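Long-range contacts in dally-like protein (Drosophila melanogaster, PDB 3ODN), which probably acts as a glypican-type heparan sulfate proteoglycan at the cell surface and takes part in Hedgehog signaling: residues V251-L256 and L422-C427; S283-M288 and I400-V405. The protein carries 2 engineered substitutions. All coordinates share one frame; numbering follows the deposited sequence.

Contact 1: V251-L256 and L422-C427; sequences VIKGCL and LPHSVC
Ile252 meets helix 422-428 with both of its branches. Its CG2 packs against Pro423 near the start of that helix, 3.7 Å from CA and 3.9 Å from CB of the proline, and the two side chains cross obliquely. CG1 takes the other direction, anti to the carbonyl carbon (chi1 -58°), and the CD1 at its end meets residues one turn on, 3.5 Å from Val426 CG1 and 3.7 Å from Cys427 SG. A proline ring, a valine methyl and a disulfide sulfur thus receive one isoleucine. Lys253 runs across Pro423 at about a right angle, with its CG 3.9 Å from Pro423 CG. The chain bends at its last torsion, which leaves NZ 3.8 Å from His424 NE2. Leu256, the first residue past the helix, sets CD1 4.1 Å from Leu422 CB. The segment axes come within 9.1 Å at 129°, nearer antiparallel than parallel. This packing belongs to the cysteine-rich end of the glypican core: Cys427 is joined to Cys248, one turn before Ile252, and Cys255 to Cys223 on helix 222-231. Leu62 of the long helix 48-106 touches both Ile252 and Val426.

Contact 2: S283-M288 and I400-V405; sequences SFNIVM and ILDRIV
The capped turn that leads into the short helix 287-290 faces the first turn of helix 400-414, with Asn285 and Val287 set against Asp402. Asn285 does the capping: its OD1 accepts from Met288 N at 2.9 Å, with an N-H...O angle of 150°. CG is anti to the backbone N (chi1 -177°), and while OD1 caps Met288 N, ND2 lies towards Asp402, 3.0 Å from Asp402 OD2 and 3.5 Å from Asp402 OD1. The two side chains cross at about a right angle, yet the amide and carboxylate planes are only 25° apart. ND2 also donates to Leu280 O at the end of helix 260-281, so the one amide ties the preceding helix to the turn. An alanine here would probably leave Met288 N and Leu280 O without these side-chain partners and free the turn to shift against Asp402. In the elongated all-helical glypican core, this turn takes the chain from helix 260-281 towards helix 293-306, and the first turn of helix 400-414 meets it after a long unmodelled linker. Val287 CG2 is a methyl touching a carboxylate oxygen, 3.4 Å from Asp402 OD1. The apolar part of the contact brings Val287 CG2 to 4.3 Å from Leu401 CB and Ile286 CG2 to 3.7 Å from Leu401 CD2. Phe88 and Phe84 of helix 48-106 touch Ile286 and Leu401 respectively, and Phe194 and Thr197 of helix 182-214 also touch Ile286. Asp402 OD2 also has a long, weak ion pair with Arg406.

How the contacts relate
From the N terminus the chain first reaches 251-256 at the end of helix 245-255, then runs through helix 260-281 to 283-288. After helices 293-306 and 308-318 and the unmodelled stretch 322-397 it returns at 400-405, and contact 2 closes its loop with 111 residues between the segments. Helix 400-414 is followed by helix 422-428, where contact 1 closes a wider loop of 165 residues, so contact 2 lies within contact 1 and the two do not cross. Their centres are 38 Å apart. Contact 2 joins the returning chain to the turn after helix 260-281 near mid-bundle, and contact 1 joins helix 422-428 to helix 245-255 at the disulfide-bonded end.

Contact 1: V251-L256 and L422-C427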
loop_
_atom_site.group_PDB
_atom_site.type_symbol
_atom_site.label_atom_id
_atom_site.label_comp_id
_atom_site.label_asym_id
_atom_site.label_seq_id
_atom_site.Cartn_x
_atom_site.Cartn_y
_atom_site.Cartn_z
ATOM N N VAL A 251 13.033 8.330 -29.522
ATOM C CA VAL A 251 12.022 7.611 -30.310
ATOM C C VAL A 251 11.133 6.821 -29.363
ATOM O O VAL A 251 9.916 7.024 -29.372
ATOM C CB VAL A 251 12.642 6.737 -31.445
ATOM C CG1 VAL A 251 11.672 5.682 -31.977
ATOM C CG2 VAL A 251 13.185 7.603 -32.578
ATOM N N ILE A 252 11.743 5.982 -28.497
ATOM C CA ILE A 252 10.997 5.151 -27.540
ATOM C C ILE A 252 10.190 5.957 -26.499
ATOM O O ILE A 252 9.071 5.551 -26.178
ATOM C CB ILE A 252 11.794 3.910 -27.032
ATOM C CG1 ILE A 252 12.205 3.044 -28.248
ATOM C CG2 ILE A 252 10.952 3.065 -26.067
ATOM C CD1 ILE A 252 13.330 2.176 -28.060
ATOM N N LYS A 253 10.696 7.141 -26.073
ATOM C CA LYS A 253 9.965 8.062 -25.185
ATOM C C LYS A 253 8.666 8.563 -25.891
ATOM O O LYS A 253 7.607 8.633 -25.262
ATOM C CB LYS A 253 10.839 9.260 -24.766
ATOM C CG LYS A 253 11.865 8.962 -23.686
ATOM C CD LYS A 253 12.298 10.231 -22.953
ATOM C CE LYS A 253 13.461 10.005 -22.019
ATOM N NZ LYS A 253 13.130 9.087 -20.887
ATOM N N GLY A 254 8.765 8.866 -27.190
ATOM C CA GLY A 254 7.634 9.302 -28.004
ATOM C C GLY A 254 6.593 8.216 -28.212
ATOM O O GLY A 254 5.391 8.513 -28.276
ATOM N N CYS A 255 7.053 6.946 -28.336
ATOM C CA CYS A 255 6.199 5.757 -28.480
ATOM C C CYS A 255 5.383 5.561 -27.211
ATOM O O CYS A 255 4.165 5.365 -27.275
ATOM C CB CYS A 255 7.039 4.520 -28.778
ATOM S SG CYS A 255 7.721 4.464 -30.449
ATOM N N LEU A 256 6.062 5.617 -26.056
ATOM C CA LEU A 256 5.439 5.428 -24.747
ATOM C C LEU A 256 5.105 6.784 -24.079
ATOM O O LEU A 256 5.127 6.876 -22.849
ATOM C CB LEU A 256 6.342 4.563 -23.824
ATOM C CG LEU A 256 7.023 3.309 -24.405
ATOM C CD1 LEU A 256 8.236 2.932 -23.591
ATOM C CD2 LEU A 256 6.076 2.138 -24.466
ATOM N N LEU A 422 12.212 2.350 -19.086
ATOM C CA LEU A 422 11.775 1.519 -20.206
ATOM C C LEU A 422 12.522 1.888 -21.510
ATOM O O LEU A 422 13.249 1.006 -21.976
ATOM C CB LEU A 422 10.231 1.465 -20.374
ATOM C CG LEU A 422 9.428 0.484 -19.482
ATOM C CD1 LEU A 422 7.938 0.674 -19.684
ATOM C CD2 LEU A 422 9.747 -0.982 -19.807
ATOM N N PRO A 423 12.540 3.157 -22.038
ATOM C CA PRO A 423 13.357 3.429 -23.241
ATOM C C PRO A 423 14.826 2.991 -23.132
ATOM O O PRO A 423 15.355 2.397 -24.069
ATOM C CB PRO A 423 13.202 4.944 -23.461
ATOM C CG PRO A 423 12.586 5.471 -22.223
ATOM C CD PRO A 423 11.774 4.360 -21.657
ATOM N N HIS A 424 15.460 3.232 -21.974
ATOM C CA HIS A 424 16.859 2.856 -21.714
ATOM C C HIS A 424 17.038 1.329 -21.687
ATOM O O HIS A 424 18.017 0.831 -22.237
ATOM C CB HIS A 424 17.374 3.514 -20.414
ATOM C CG HIS A 424 17.076 4.979 -20.347
ATOM N ND1 HIS A 424 17.855 5.908 -21.029
ATOM C CD2 HIS A 424 16.049 5.625 -19.749
ATOM C CE1 HIS A 424 17.282 7.081 -20.817
ATOM N NE2 HIS A 424 16.202 6.965 -20.036
ATOM N N SER A 425 16.068 0.597 -21.083
ATOM C CA SER A 425 16.041 -0.869 -21.030
ATOM C C SER A 425 15.954 -1.438 -22.475
ATOM O O SER A 425 16.806 -2.252 -22.866
ATOM C CB SER A 425 14.881 -1.353 -20.154
ATOM O OG SER A 425 14.782 -2.768 -20.089
ATOM N N VAL A 426 14.989 -0.927 -23.284
ATOM C CA VAL A 426 14.784 -1.288 -24.697
ATOM C C VAL A 426 16.069 -1.098 -25.557
ATOM O O VAL A 426 16.460 -2.021 -26.278
ATOM C CB VAL A 426 13.566 -0.551 -25.334
ATOM C CG1 VAL A 426 13.266 -1.081 -26.734
ATOM C CG2 VAL A 426 12.325 -0.658 -24.459
ATOM N N CYS A 427 16.722 0.075 -25.462
ATOM C CA CYS A 427 17.903 0.406 -26.273
ATOM C C CYS A 427 19.180 -0.366 -25.964
ATOM O O CYS A 427 20.021 -0.515 -26.845
ATOM C CB CYS A 427 18.149 1.914 -26.291
ATOM S SG CYS A 427 16.760 2.881 -26.936
#

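Contact 2: S283-M288 and I400-V405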
loop_
_atom_site.group_PDB
_atom_site.type_symbol
_atom_site.label_atom_id
_atom_site.label_comp_id
_atom_site.label_asym_id
_atom_site.label_seq_id
_atom_site.Cartn_x
_atom_site.Cartn_y
_atom_site.Cartn_z
ATOM N N SER A 283 6.318 4.247 13.997
ATOM C CA SER A 283 5.237 4.726 14.862
ATOM C C SER A 283 3.852 4.077 14.755
ATOM O O SER A 283 3.127 4.118 15.747
ATOM C CB SER A 283 5.172 6.255 14.915
ATOM O OG SER A 283 4.609 6.844 13.754
ATOM N N PHE A 284 3.472 3.487 13.583
ATOM C CA PHE A 284 2.175 2.809 13.450
ATOM C C PHE A 284 2.357 1.291 13.412
ATOM O O PHE A 284 1.489 0.592 12.894
ATOM C CB PHE A 284 1.367 3.305 12.212
ATOM C CG PHE A 284 1.015 4.781 12.054
ATOM C CD1 PHE A 284 0.568 5.281 10.829
ATOM C CD2 PHE A 284 1.158 5.675 13.121
ATOM C CE1 PHE A 284 0.271 6.640 10.675
ATOM C CE2 PHE A 284 0.880 7.034 12.957
ATOM C CZ PHE A 284 0.417 7.504 11.745
ATOM N N ASN A 285 3.490 0.766 13.940
ATOM C CA ASN A 285 3.796 -0.678 13.908
ATOM C C ASN A 285 2.618 -1.487 14.458
ATOM O O ASN A 285 2.295 -1.362 15.649
ATOM C CB ASN A 285 5.126 -1.016 14.646
ATOM C CG ASN A 285 5.545 -2.484 14.578
ATOM O OD1 ASN A 285 5.251 -3.279 15.461
ATOM N ND2 ASN A 285 6.254 -2.881 13.540
ATOM N N ILE A 286 1.948 -2.268 13.567
ATOM C CA ILE A 286 0.791 -3.093 13.942
ATOM C C ILE A 286 1.100 -4.319 14.854
ATOM O O ILE A 286 0.210 -4.748 15.610
ATOM C CB ILE A 286 -0.190 -3.376 12.767
ATOM C CG1 ILE A 286 -1.606 -3.697 13.302
ATOM C CG2 ILE A 286 0.335 -4.472 11.863
ATOM C CD1 ILE A 286 -2.707 -3.589 12.351
ATOM N N VAL A 287 2.357 -4.867 14.797
ATOM C CA VAL A 287 2.777 -6.015 15.625
ATOM C C VAL A 287 2.815 -5.596 17.080
ATOM O O VAL A 287 2.311 -6.336 17.922
ATOM C CB VAL A 287 4.098 -6.703 15.168
ATOM C CG1 VAL A 287 4.285 -8.059 15.857
ATOM C CG2 VAL A 287 4.148 -6.855 13.647
ATOM N N MET A 288 3.338 -4.382 17.367
ATOM C CA MET A 288 3.395 -3.805 18.721
ATOM C C MET A 288 1.988 -3.473 19.291
ATOM O O MET A 288 1.870 -3.195 20.491
ATOM C CB MET A 288 4.302 -2.548 18.779
ATOM C CG MET A 288 5.812 -2.793 18.560
ATOM S SD MET A 288 6.579 -4.271 19.311
ATOM C CE MET A 288 6.236 -4.001 21.089
ATOM N N ILE A 400 7.439 -11.627 11.255
ATOM C CA ILE A 400 7.271 -11.954 9.839
ATOM C C ILE A 400 6.652 -10.807 9.013
ATOM O O ILE A 400 7.092 -10.567 7.877
ATOM C CB ILE A 400 6.732 -13.408 9.616
ATOM C CG1 ILE A 400 7.871 -14.434 9.854
ATOM C CG2 ILE A 400 6.124 -13.634 8.236
ATOM C CD1 ILE A 400 7.420 -15.851 10.395
ATOM N N LEU A 401 5.730 -10.023 9.634
ATOM C CA LEU A 401 5.118 -8.862 8.974
ATOM C C LEU A 401 6.133 -7.731 8.816
ATOM O O LEU A 401 6.118 -7.079 7.784
ATOM C CB LEU A 401 3.790 -8.430 9.649
ATOM C CG LEU A 401 2.827 -7.515 8.846
ATOM C CD1 LEU A 401 2.240 -8.212 7.646
ATOM C CD2 LEU A 401 1.661 -7.097 9.700
ATOM N N ASP A 402 7.070 -7.549 9.768
ATOM C CA ASP A 402 8.136 -6.532 9.630
ATOM C C ASP A 402 9.092 -6.877 8.476
ATOM O O ASP A 402 9.495 -5.983 7.722
ATOM C CB ASP A 402 8.933 -6.356 10.933
ATOM C CG ASP A 402 8.195 -5.541 11.980
ATOM O OD1 ASP A 402 7.389 -6.131 12.732
ATOM O OD2 ASP A 402 8.413 -4.313 12.038
ATOM N N ARG A 403 9.407 -8.186 8.318
ATOM C CA ARG A 403 10.267 -8.738 7.254
ATOM C C ARG A 403 9.625 -8.498 5.874
ATOM O O ARG A 403 10.309 -8.019 4.965
ATOM C CB ARG A 403 10.505 -10.250 7.495
ATOM C CG ARG A 403 11.693 -10.861 6.768
ATOM C CD ARG A 403 11.267 -11.905 5.737
ATOM N NE ARG A 403 10.941 -13.201 6.343
ATOM C CZ ARG A 403 9.716 -13.722 6.419
ATOM N NH1 ARG A 403 8.673 -13.067 5.914
ATOM N NH2 ARG A 403 9.524 -14.907 6.990
ATOM N N ILE A 404 8.312 -8.811 5.734
ATOM C CA ILE A 404 7.570 -8.603 4.491
ATOM C C ILE A 404 7.446 -7.115 4.117
ATOM O O ILE A 404 7.660 -6.785 2.955
ATOM C CB ILE A 404 6.282 -9.482 4.322
ATOM C CG1 ILE A 404 5.921 -9.717 2.840
ATOM C CG2 ILE A 404 5.081 -8.950 5.090
ATOM C CD1 ILE A 404 6.992 -10.371 1.978
ATOM N N VAL A 405 7.236 -6.218 5.106
ATOM C CA VAL A 405 7.178 -4.772 4.870
ATOM C C VAL A 405 8.525 -4.224 4.354
ATOM O O VAL A 405 8.532 -3.486 3.371
ATOM C CB VAL A 405 6.597 -3.977 6.069
ATOM C CG1 VAL A 405 6.678 -2.465 5.834
ATOM C CG2 VAL A 405 5.156 -4.394 6.330
#